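Local coordinates for putative cell adhesion protein (Bacteroides thetaiotaomicron, PDB 4DGU) that is a putative cell adhesion protein of the fimbrillin-like family, probably related to pilus building blocks, and binds zinc ions, at residues A[14-19]-A[56-61]; A[46-51]-A[63-68]. One frame throughout, in Å; residues are numbered along the deposited sequence.

Contact 1. Residues A[14-19]-A[56-61]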
ATOM      1  N   PHE A  14     -45.763  -2.482   7.934  1.00 58.06           N
ATOM      2  CA  PHE A  14     -44.426  -2.917   8.312  1.00 54.41           C
ATOM      3  C   PHE A  14     -43.696  -1.832   9.084  1.00 57.72           C
ATOM      4  O   PHE A  14     -43.877  -0.639   8.813  1.00 57.37           O
ATOM      5  CB  PHE A  14     -43.588  -3.348   7.084  1.00 53.14           C
ATOM      6  CG  PHE A  14     -43.282  -2.290   6.046  1.00 51.86           C
ATOM      7  CD1 PHE A  14     -42.145  -1.497   6.147  1.00 52.64           C
ATOM      8  CD2 PHE A  14     -44.095  -2.127   4.934  1.00 51.59           C
ATOM      9  CE1 PHE A  14     -41.843  -0.556   5.164  1.00 52.32           C
ATOM     10  CE2 PHE A  14     -43.780  -1.191   3.949  1.00 53.30           C
ATOM     11  CZ  PHE A  14     -42.666  -0.410   4.071  1.00 51.48           C
ATOM     12  N   SER A  15     -42.838  -2.259  10.027  1.00 53.49           N
ATOM     13  CA  SER A  15     -41.983  -1.348  10.776  1.00 52.92           C
ATOM     14  C   SER A  15     -40.594  -1.332  10.114  1.00 55.12           C
ATOM     15  O   SER A  15     -40.268  -2.224   9.310  1.00 52.83           O
ATOM     16  CB  SER A  15     -41.912  -1.753  12.245  1.00 56.24           C
ATOM     17  OG  SER A  15     -41.262  -3.002  12.412  1.00 60.16           O
ATOM     18  N   ILE A  16     -39.798  -0.312  10.429  1.00 51.40           N
ATOM     19  CA  ILE A  16     -38.453  -0.170   9.888  1.00 50.22           C
ATOM     20  C   ILE A  16     -37.433  -0.301  11.031  1.00 56.62           C
ATOM     21  O   ILE A  16     -37.678   0.165  12.154  1.00 58.12           O
ATOM     22  CB  ILE A  16     -38.340   1.182   9.112  1.00 52.23           C
ATOM     23  CG1 ILE A  16     -39.145   1.175   7.778  1.00 52.23           C
ATOM     24  CG2 ILE A  16     -36.897   1.705   8.941  1.00 51.24           C
ATOM     25  CD1 ILE A  16     -38.597   0.370   6.620  1.00 55.45           C
ATOM     26  N   SER A  17     -36.299  -0.952  10.733  1.00 52.69           N
ATOM     27  CA  SER A  17     -35.150  -1.082  11.625  1.00 52.29           C
ATOM     28  C   SER A  17     -33.931  -0.548  10.882  1.00 52.78           C
ATOM     29  O   SER A  17     -33.804  -0.755   9.672  1.00 51.99           O
ATOM     30  CB  SER A  17     -34.967  -2.514  12.124  1.00 56.55           C
ATOM     31  OG  SER A  17     -34.318  -3.339  11.176  1.00 68.27           O
ATOM     32  N   ILE A  18     -33.077   0.192  11.592  1.00 48.00           N
ATOM     33  CA  ILE A  18     -31.886   0.841  11.028  1.00 44.79           C
ATOM     34  C   ILE A  18     -30.674  -0.048  11.204  1.00 47.16           C
ATOM     35  O   ILE A  18     -30.181  -0.224  12.314  1.00 47.32           O
ATOM     36  CB  ILE A  18     -31.666   2.254  11.659  1.00 46.73           C
ATOM     37  CG1 ILE A  18     -32.950   3.124  11.594  1.00 46.13           C
ATOM     38  CG2 ILE A  18     -30.431   2.969  11.051  1.00 45.85           C
ATOM     39  CD1 ILE A  18     -33.577   3.342  10.157  1.00 47.18           C
ATOM     40  N   ASP A  19     -30.169  -0.577  10.106  1.00 43.27           N
ATOM     41  CA  ASP A  19     -29.000  -1.439  10.148  1.00 42.71           C
ATOM     42  C   ASP A  19     -27.903  -0.822   9.289  1.00 47.50           C
ATOM     43  O   ASP A  19     -28.111   0.251   8.721  1.00 45.20           O
ATOM     44  CB  ASP A  19     -29.379  -2.863   9.691  1.00 44.71           C
ATOM     45  CG  ASP A  19     -30.121  -3.710  10.720  1.00 56.53           C
ATOM     46  OD1 ASP A  19     -30.021  -3.407  11.943  1.00 59.63           O
ATOM     47  OD2 ASP A  19     -30.754  -4.705  10.315  1.00 62.98           O
ATOM     48  N   THR A  56     -41.033   9.582   0.350  1.00 55.18           N
ATOM     49  CA  THR A  56     -41.995  10.167   1.291  1.00 56.21           C
ATOM     50  C   THR A  56     -41.376  10.102   2.704  1.00 60.59           C
ATOM     51  O   THR A  56     -40.565   9.204   2.979  1.00 57.48           O
ATOM     52  CB  THR A  56     -43.387   9.502   1.181  1.00 59.91           C
ATOM     53  OG1 THR A  56     -43.261   8.078   1.236  1.00 58.48           O
ATOM     54  CG2 THR A  56     -44.138   9.905  -0.096  1.00 51.38           C
ATOM     55  N   PRO A  57     -41.688  11.064   3.591  1.00 60.07           N
ATOM     56  CA  PRO A  57     -41.090  11.021   4.934  1.00 59.70           C
ATOM     57  C   PRO A  57     -41.570   9.829   5.754  1.00 61.70           C
ATOM     58  O   PRO A  57     -42.695   9.356   5.571  1.00 62.59           O
ATOM     59  CB  PRO A  57     -41.525  12.344   5.581  1.00 64.33           C
ATOM     60  CG  PRO A  57     -42.289  13.110   4.540  1.00 70.11           C
ATOM     61  CD  PRO A  57     -42.652  12.178   3.447  1.00 64.17           C
ATOM     62  N   PHE A  58     -40.697   9.331   6.644  1.00 55.95           N
ATOM     63  CA  PHE A  58     -40.963   8.231   7.581  1.00 54.10           C
ATOM     64  C   PHE A  58     -40.265   8.523   8.917  1.00 57.22           C
ATOM     65  O   PHE A  58     -39.044   8.731   8.941  1.00 55.00           O
ATOM     66  CB  PHE A  58     -40.495   6.886   6.999  1.00 53.78           C
ATOM     67  CG  PHE A  58     -40.840   5.670   7.828  1.00 55.00           C
ATOM     68  CD1 PHE A  58     -40.080   5.329   8.948  1.00 56.40           C
ATOM     69  CD2 PHE A  58     -41.894   4.832   7.458  1.00 56.86           C
ATOM     70  CE1 PHE A  58     -40.391   4.197   9.712  1.00 57.74           C
ATOM     71  CE2 PHE A  58     -42.190   3.685   8.202  1.00 59.72           C
ATOM     72  CZ  PHE A  58     -41.445   3.378   9.334  1.00 57.70           C
ATOM     73  N   ILE A  59     -41.045   8.551  10.026  1.00 54.27           N
ATOM     74  CA  ILE A  59     -40.512   8.800  11.378  1.00 53.34           C
ATOM     75  C   ILE A  59     -40.078   7.461  11.964  1.00 56.75           C
ATOM     76  O   ILE A  59     -40.894   6.561  12.164  1.00 57.21           O
ATOM     77  CB  ILE A  59     -41.508   9.571  12.282  1.00 57.29           C
ATOM     78  CG1 ILE A  59     -41.853  10.938  11.631  1.00 57.35           C
ATOM     79  CG2 ILE A  59     -40.913   9.775  13.687  1.00 58.06           C
ATOM     80  CD1 ILE A  59     -43.232  11.434  11.837  1.00 55.16           C
ATOM     81  N   VAL A  60     -38.769   7.324  12.181  1.00 51.68           N
ATOM     82  CA  VAL A  60     -38.143   6.101  12.669  1.00 49.72           C
ATOM     83  C   VAL A  60     -38.545   5.844  14.131  1.00 56.18           C
ATOM     84  O   VAL A  60     -38.639   6.780  14.935  1.00 55.66           O
ATOM     85  CB  VAL A  60     -36.605   6.150  12.459  1.00 51.72           C
ATOM     86  CG1 VAL A  60     -35.925   4.898  13.033  1.00 50.49           C
ATOM     87  CG2 VAL A  60     -36.269   6.311  10.969  1.00 49.95           C
ATOM     88  N   GLY A  61     -38.835   4.569  14.418  1.00 56.65           N
ATOM     89  CA  GLY A  61     -39.256   4.069  15.723  1.00 58.64           C
ATOM     90  C   GLY A  61     -40.660   4.475  16.128  1.00 64.84           C
ATOM     91  O   GLY A  61     -41.063   4.250  17.278  1.00 65.91           O
TER

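Contact 2. Residues A[46-51]-A[63-68]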
ATOM      1  N   ILE A  46     -36.582  10.043   7.812  1.00 53.74           N
ATOM      2  CA  ILE A  46     -35.905   9.593   6.587  1.00 51.18           C
ATOM      3  C   ILE A  46     -36.879   9.749   5.409  1.00 55.07           C
ATOM      4  O   ILE A  46     -38.097   9.717   5.608  1.00 53.51           O
ATOM      5  CB  ILE A  46     -35.378   8.122   6.662  1.00 51.46           C
ATOM      6  CG1 ILE A  46     -36.528   7.106   6.919  1.00 51.81           C
ATOM      7  CG2 ILE A  46     -34.214   7.957   7.649  1.00 48.08           C
ATOM      8  CD1 ILE A  46     -36.295   5.787   6.373  1.00 54.55           C
ATOM      9  N   SER A  47     -36.331   9.909   4.194  1.00 51.19           N
ATOM     10  CA  SER A  47     -37.093   9.910   2.951  1.00 50.32           C
ATOM     11  C   SER A  47     -37.026   8.500   2.435  1.00 53.36           C
ATOM     12  O   SER A  47     -35.935   8.019   2.138  1.00 50.64           O
ATOM     13  CB  SER A  47     -36.509  10.884   1.930  1.00 51.32           C
ATOM     14  OG  SER A  47     -36.574  12.202   2.425  1.00 62.54           O
HETATM   15  N   MSE A  48     -38.157   7.805   2.375  1.00 50.64           N
HETATM   16  CA  MSE A  48     -38.145   6.438   1.908  1.00 49.07           C
HETATM   17  C   MSE A  48     -39.080   6.238   0.709  1.00 53.25           C
HETATM   18  O   MSE A  48     -40.109   6.889   0.619  1.00 53.89           O
HETATM   19  CB  MSE A  48     -38.524   5.517   3.054  1.00 51.64           C
HETATM   20  CG  MSE A  48     -38.360   4.075   2.702  1.00 59.59           C
HETATM   21 SE   MSE A  48     -38.734   2.908   4.161  0.75 69.44          SE
HETATM   22  CE  MSE A  48     -40.608   3.282   4.407  1.00 67.65           C
ATOM     23  N   ALA A  49     -38.678   5.387  -0.241  1.00 48.19           N
ATOM     24  CA  ALA A  49     -39.440   5.046  -1.437  1.00 47.16           C
ATOM     25  C   ALA A  49     -39.238   3.584  -1.831  1.00 49.35           C
ATOM     26  O   ALA A  49     -38.192   2.986  -1.552  1.00 45.44           O
ATOM     27  CB  ALA A  49     -39.024   5.933  -2.600  1.00 47.73           C
ATOM     28  N   ALA A  50     -40.260   3.014  -2.461  1.00 47.35           N
ATOM     29  CA  ALA A  50     -40.173   1.721  -3.099  1.00 46.86           C
ATOM     30  C   ALA A  50     -39.707   2.020  -4.503  1.00 52.22           C
ATOM     31  O   ALA A  50     -40.005   3.112  -5.022  1.00 50.65           O
ATOM     32  CB  ALA A  50     -41.520   1.024  -3.101  1.00 47.87           C
ATOM     33  N   SER A  51     -38.980   1.078  -5.130  1.00 50.13           N
ATOM     34  CA  SER A  51     -38.466   1.262  -6.489  1.00 49.78           C
ATOM     35  C   SER A  51     -39.549   1.822  -7.449  1.00 55.59           C
ATOM     36  O   SER A  51     -40.702   1.377  -7.455  1.00 56.73           O
ATOM     37  CB  SER A  51     -37.868  -0.041  -7.022  1.00 51.81           C
ATOM     38  OG  SER A  51     -37.931  -0.191  -8.435  1.00 61.42           O
ATOM     39  N   ASP A  63     -43.381   5.468  13.048  1.00 61.61           N
ATOM     40  CA  ASP A  63     -44.223   5.173  11.895  1.00 60.06           C
ATOM     41  C   ASP A  63     -44.233   3.690  11.538  1.00 65.62           C
ATOM     42  O   ASP A  63     -43.422   2.885  12.011  1.00 63.92           O
ATOM     43  CB  ASP A  63     -43.811   6.011  10.654  1.00 59.51           C
ATOM     44  CG  ASP A  63     -44.360   7.428  10.600  1.00 70.01           C
ATOM     45  OD1 ASP A  63     -45.079   7.826  11.542  1.00 75.09           O
ATOM     46  OD2 ASP A  63     -44.062   8.148   9.616  1.00 74.14           O
ATOM     47  N   SER A  64     -45.223   3.350  10.723  1.00 65.36           N
ATOM     48  CA  SER A  64     -45.466   2.068  10.084  1.00 65.56           C
ATOM     49  C   SER A  64     -45.957   2.404   8.684  1.00 69.91           C
ATOM     50  O   SER A  64     -46.627   3.428   8.497  1.00 71.98           O
ATOM     51  CB  SER A  64     -46.466   1.225  10.869  1.00 69.78           C
ATOM     52  OG  SER A  64     -47.700   1.904  11.032  1.00 85.71           O
ATOM     53  N   ARG A  65     -45.511   1.650   7.688  1.00 62.59           N
ATOM     54  CA  ARG A  65     -45.951   1.925   6.333  1.00 60.53           C
ATOM     55  C   ARG A  65     -46.867   0.799   5.857  1.00 59.20           C
ATOM     56  O   ARG A  65     -46.611  -0.360   6.165  1.00 57.10           O
ATOM     57  CB  ARG A  65     -44.749   2.126   5.391  1.00 59.93           C
ATOM     58  CG  ARG A  65     -45.174   2.622   4.008  1.00 69.21           C
ATOM     59  CD  ARG A  65     -44.065   3.289   3.251  1.00 69.24           C
ATOM     60  NE  ARG A  65     -43.761   4.605   3.803  1.00 70.38           N
ATOM     61  CZ  ARG A  65     -42.981   5.491   3.200  1.00 76.52           C
ATOM     62  NH1 ARG A  65     -42.432   5.212   2.025  1.00 49.56           N
ATOM     63  NH2 ARG A  65     -42.720   6.655   3.782  1.00 60.75           N
ATOM     64  N   ALA A  66     -47.939   1.154   5.123  1.00 55.70           N
ATOM     65  CA  ALA A  66     -48.898   0.240   4.507  1.00 55.72           C
ATOM     66  C   ALA A  66     -48.202  -0.575   3.401  1.00 56.09           C
ATOM     67  O   ALA A  66     -47.385  -0.024   2.659  1.00 53.00           O
ATOM     68  CB  ALA A  66     -50.048   1.045   3.930  1.00 57.58           C
ATOM     69  N   TRP A  67     -48.526  -1.865   3.275  1.00 54.18           N
ATOM     70  CA  TRP A  67     -47.886  -2.692   2.254  1.00 54.32           C
ATOM     71  C   TRP A  67     -48.454  -2.435   0.816  1.00 62.32           C
ATOM     72  O   TRP A  67     -48.071  -3.151  -0.114  1.00 61.79           O
ATOM     73  CB  TRP A  67     -47.921  -4.194   2.629  1.00 52.30           C
ATOM     74  CG  TRP A  67     -46.691  -4.675   3.361  1.00 51.89           C
ATOM     75  CD1 TRP A  67     -46.630  -5.155   4.641  1.00 54.97           C
ATOM     76  CD2 TRP A  67     -45.344  -4.721   2.852  1.00 49.77           C
ATOM     77  NE1 TRP A  67     -45.335  -5.513   4.954  1.00 52.84           N
ATOM     78  CE2 TRP A  67     -44.528  -5.266   3.871  1.00 52.81           C
ATOM     79  CE3 TRP A  67     -44.751  -4.367   1.629  1.00 49.02           C
ATOM     80  CZ2 TRP A  67     -43.149  -5.438   3.710  1.00 50.25           C
ATOM     81  CZ3 TRP A  67     -43.388  -4.530   1.473  1.00 48.45           C
ATOM     82  CH2 TRP A  67     -42.597  -5.042   2.509  1.00 48.64           C
ATOM     83  N   ASN A  68     -49.266  -1.377   0.627  1.00 61.91           N
ATOM     84  CA  ASN A  68     -49.782  -0.996  -0.690  1.00 63.60           C
ATOM     85  C   ASN A  68     -48.790  -0.080  -1.380  1.00 69.25           C
ATOM     86  O   ASN A  68     -48.626  -0.177  -2.595  1.00 70.39           O
ATOM     87  CB  ASN A  68     -51.175  -0.350  -0.651  1.00 66.39           C
ATOM     88  CG  ASN A  68     -51.533   0.332   0.620  1.00 89.63           C
ATOM     89  OD1 ASN A  68     -52.020  -0.299   1.557  1.00 93.37           O
ATOM     90  ND2 ASN A  68     -51.316   1.635   0.666  1.00 74.91           N
TER

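Contact 1. Residues A[14-19]-A[56-61]
I16 of the N-terminal strand leans its branched side chain over one face of the F58 ring. Its CB already sits beside the outer end of the ring, 3.7 Å from F58 CE1. The next atom carries the contact: I16 CG1 comes to 3.5 Å from F58 CZ and lies 4.0 Å from the ring centroid, 28° off the normal, a CH-pi approach shifted toward the far end of the ring. Beyond it, I16 CD1 turns away from F58 and rests in the plane of the F14 ring, at its edge, 3.7 Å from F14 CE1. The other branch, I16 CG2, runs along its own strand to I18 CD1, 3.9 Å away. F58 can reach this far because its CG stands anti to the backbone N (chi1 -174°), which throws the ring across toward the N-terminal strand. Two residues along, the aliphatic packing continues: I18 CG1 lies 3.8 Å from V60 CG1, and I18 CD1 meets both methyls of the valine, at 4.0 Å from V60 CG1 and only slightly farther from CG2. No hydrogen bond joins the two segments: buried apolar side chains alone link two strands that do not pair with each other in this fimbrillin-like, transthyretin-clan domain. I40 touches both I18 and V60, and M48 of strand 45-50 touches both I16 and F58. Strand 13-20 is itself bonded in parallel to strand 120-135, whose V121 and L123 also pack on I16, while strand 56-59 pairs antiparallel with strand 45-50.

Contact 2. Residues A[46-51]-A[63-68]
The backbone oxygen of M48 receives R65 NH1 across the contact, at 3.2 Å from NH1 to O, and also takes a weak hydrogen bond from T56 OG1. The N-H of R65 points almost straight at M48 O (163°), and the oxygen lies at the edge of the guanidinium, near its plane. Seen from the carbonyl the approach is less regular: NH1 stands well above the C=O plane, 72° out of it. The same residue holds the arginine a second time. M48, a selenomethionine, runs extended to its selenium and then bends at chi3 (65°), which lays the terminal methyl over one face of the guanidinium, 3.3 Å from its plane and nearer the outer edge than the centre. M48 CE is thus 3.5 Å from R65 CZ and 3.6 Å from R65 CD. An edge bond and a methyl over the face together restrict how the guanidinium can turn. Its NH2 bonds weakly to T56 O, and NE has a long, weak ion pair with E69, which would probably spread the charge of the buried arginine over several acceptors. F14 and F58 each pack against both M48 and R65. Within the mixed sheet, strand 45-50 lies between strands 56-59 and 77-83, both antiparallel to it, whereas the short strand 65-66 pairs antiparallel with strand 13-20.

From the N terminus, strand 13-20 comes first; after two short helices and strand 45-50 the chain reaches 56-61, where contact 1 closes a loop of 36 residues. Contact 2 begins inside that loop, at 46-51, and ends beyond it at 63-68, closing a shorter loop of 11, so the two cross rather than nest. Their centres lie about 8 Å apart. Backbone bonds between strands 45-50 and 56-59, F58 N to I46 O among them, join them directly, and backbone bonding between F14 and R65 ties strand 13-20 to strand 65-66. Together they bring different parts of one mixed fimbrillin-like sheet face to face, strands 13-20 and 65-66 against 45-50 and 56-59.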